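Local structure of colicin-D (5ZNM) at residues Val202-Arg207 and Gly258-Ile263. The protein is a plasmid-encoded bacteriocin that kills Escherichia coli and close relatives by inhibiting protein synthesis, here represented by its central and C-terminal tRNase domains. Sequence-based numbering, arbitrary orientation.
Sequences VGAPSR and GLRDFI
Arg-207 and Arg-260 are the residues whose CA atoms lie nearest across the contact, yet these are still 9.5 Å apart, and the long side chain of Arg-260 bridges the gap. Its aliphatic part reaches across with chi2 extended, then bends at chi3 (88°), bringing the guanidinium against the loop 202-207. There Arg-260 NH2 donates to the backbone O of Pro-205 at 2.9 Å. The bond is clearly bent, 141° at the hydrogen, and NH2 lies 23° off the carbonyl plane. A water doubles the link: it donates to the same O of Pro-205 and accepts from NH1 of Arg-260 (3.0 Å), sitting at the guanidinium edge, in its plane. Two donors thus converge on one carbonyl oxygen. Nonpolar carbons complete the fit, with CB of Ala-204 lying over one guanidinium face, 3.7 Å from Arg-260 NH1, and CB of Arg-207 approaching NH2 obliquely. The two arginine side chains cross at about a right angle; the polar end of Arg-207 leads away to a salt bridge with Glu-125, which probably eases the proximity of like charges. Arg-260 NH2 donates to both Pro-199 O and Pro-205 O and so holds two points of the loop between strands 194-198 and 207-212. In the central, pyocin S-type region of the toxin, this is an arginine side chain donating to loop carbonyls, tying that inter-strand loop to the segment 258-263, which runs into strand 262-267 of a neighbouring sheet.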
loop_
_atom_site.group_PDB
_atom_site.type_symbol
_atom_site.label_atom_id
_atom_site.label_comp_id
_atom_site.label_asym_id
_atom_site.label_seq_id
_atom_site.Cartn_x
_atom_site.Cartn_y
_atom_site.Cartn_z
ATOM N N VAL A 202 16.183 13.096 -28.718
ATOM C CA VAL A 202 17.613 12.895 -28.947
ATOM C C VAL A 202 18.121 11.821 -27.989
ATOM O O VAL A 202 18.099 12.001 -26.766
ATOM C CB VAL A 202 18.398 14.205 -28.770
ATOM C CG1 VAL A 202 19.915 13.942 -28.743
ATOM C CG2 VAL A 202 18.040 15.185 -29.855
ATOM N N GLY A 203 18.573 10.694 -28.540
ATOM C CA GLY A 203 19.068 9.593 -27.741
ATOM C C GLY A 203 18.103 8.462 -27.476
ATOM O O GLY A 203 18.471 7.510 -26.773
ATOM N N ALA A 204 16.887 8.514 -28.025
ATOM C CA ALA A 204 15.985 7.414 -27.737
ATOM C C ALA A 204 14.857 7.374 -28.758
ATOM O O ALA A 204 14.363 8.435 -29.149
ATOM C CB ALA A 204 15.398 7.530 -26.321
ATOM N N PRO A 205 14.437 6.191 -29.208
ATOM C CA PRO A 205 13.291 6.068 -30.125
ATOM C C PRO A 205 11.976 6.342 -29.411
ATOM O O PRO A 205 11.966 6.550 -28.191
ATOM C CB PRO A 205 13.345 4.596 -30.572
ATOM C CG PRO A 205 14.031 3.911 -29.385
ATOM C CD PRO A 205 15.049 4.883 -28.922
ATOM N N SER A 206 10.868 6.344 -30.149
ATOM C CA SER A 206 9.551 6.388 -29.539
ATOM C C SER A 206 9.429 5.268 -28.522
ATOM O O SER A 206 9.973 4.180 -28.714
ATOM C CB SER A 206 8.445 6.232 -30.595
ATOM O OG SER A 206 8.656 7.108 -31.701
ATOM N N ARG A 207 8.697 5.535 -27.440
ATOM C CA ARG A 207 8.586 4.603 -26.324
ATOM C C ARG A 207 7.131 4.189 -26.170
ATOM O O ARG A 207 6.250 5.040 -25.992
ATOM C CB ARG A 207 9.103 5.242 -25.038
ATOM C CG ARG A 207 9.806 4.305 -24.042
ATOM C CD ARG A 207 9.474 2.837 -24.215
ATOM N NE ARG A 207 10.419 1.980 -23.499
ATOM C CZ ARG A 207 10.159 0.735 -23.107
ATOM N NH1 ARG A 207 8.967 0.187 -23.340
ATOM N NH2 ARG A 207 11.092 0.037 -22.478
ATOM N N GLY A 258 16.455 15.378 -20.886
ATOM C CA GLY A 258 16.369 14.180 -20.083
ATOM C C GLY A 258 14.996 13.894 -19.512
ATOM O O GLY A 258 14.866 12.969 -18.701
ATOM N N LEU A 259 13.969 14.655 -19.908
ATOM C CA LEU A 259 12.637 14.584 -19.308
ATOM C C LEU A 259 11.654 13.983 -20.296
ATOM O O LEU A 259 11.292 14.626 -21.285
ATOM C CB LEU A 259 12.152 15.964 -18.878
ATOM C CG LEU A 259 12.900 16.591 -17.717
ATOM C CD1 LEU A 259 12.129 17.802 -17.237
ATOM C CD2 LEU A 259 13.087 15.586 -16.599
ATOM N N ARG A 260 11.186 12.778 -20.003
ATOM C CA ARG A 260 10.078 12.172 -20.727
ATOM C C ARG A 260 8.996 11.862 -19.698
ATOM O O ARG A 260 8.745 10.701 -19.374
ATOM C CB ARG A 260 10.507 10.927 -21.468
ATOM C CG ARG A 260 11.767 11.092 -22.257
ATOM C CD ARG A 260 12.161 9.761 -22.803
ATOM N NE ARG A 260 11.533 9.495 -24.089
ATOM C CZ ARG A 260 11.685 8.347 -24.739
ATOM N NH1 ARG A 260 12.432 7.377 -24.192
ATOM N NH2 ARG A 260 11.116 8.175 -25.932
ATOM N N ASP A 261 8.412 12.906 -19.131
ATOM C CA ASP A 261 7.348 12.740 -18.150
ATOM C C ASP A 261 6.024 13.181 -18.756
ATOM O O ASP A 261 5.979 13.958 -19.714
ATOM C CB ASP A 261 7.649 13.532 -16.865
ATOM C CG ASP A 261 7.997 14.980 -17.150
ATOM O OD1 ASP A 261 8.551 15.249 -18.235
ATOM O OD2 ASP A 261 7.718 15.845 -16.294
ATOM N N PHE A 262 4.929 12.659 -18.203
ATOM C CA PHE A 262 3.626 12.987 -18.763
ATOM C C PHE A 262 2.564 12.752 -17.702
ATOM O O PHE A 262 2.844 12.245 -16.616
ATOM C CB PHE A 262 3.336 12.159 -20.023
ATOM C CG PHE A 262 3.238 10.662 -19.781
ATOM C CD1 PHE A 262 4.380 9.864 -19.786
ATOM C CD2 PHE A 262 1.994 10.054 -19.585
ATOM C CE1 PHE A 262 4.299 8.498 -19.589
ATOM C CE2 PHE A 262 1.894 8.689 -19.380
ATOM C CZ PHE A 262 3.055 7.900 -19.381
ATOM N N ILE A 263 1.336 13.131 -18.034
ATOM C CA ILE A 263 0.171 12.854 -17.204
ATOM C C ILE A 263 -0.825 12.059 -18.040
ATOM O O ILE A 263 -0.969 12.304 -19.247
ATOM C CB ILE A 263 -0.440 14.168 -16.670
ATOM C CG1 ILE A 263 0.522 14.786 -15.645
ATOM C CG2 ILE A 263 -1.816 13.935 -16.046
ATOM C CD1 ILE A 263 0.206 16.207 -15.271
HETATM O O HOH W 1 12.693 5.029 -26.051
#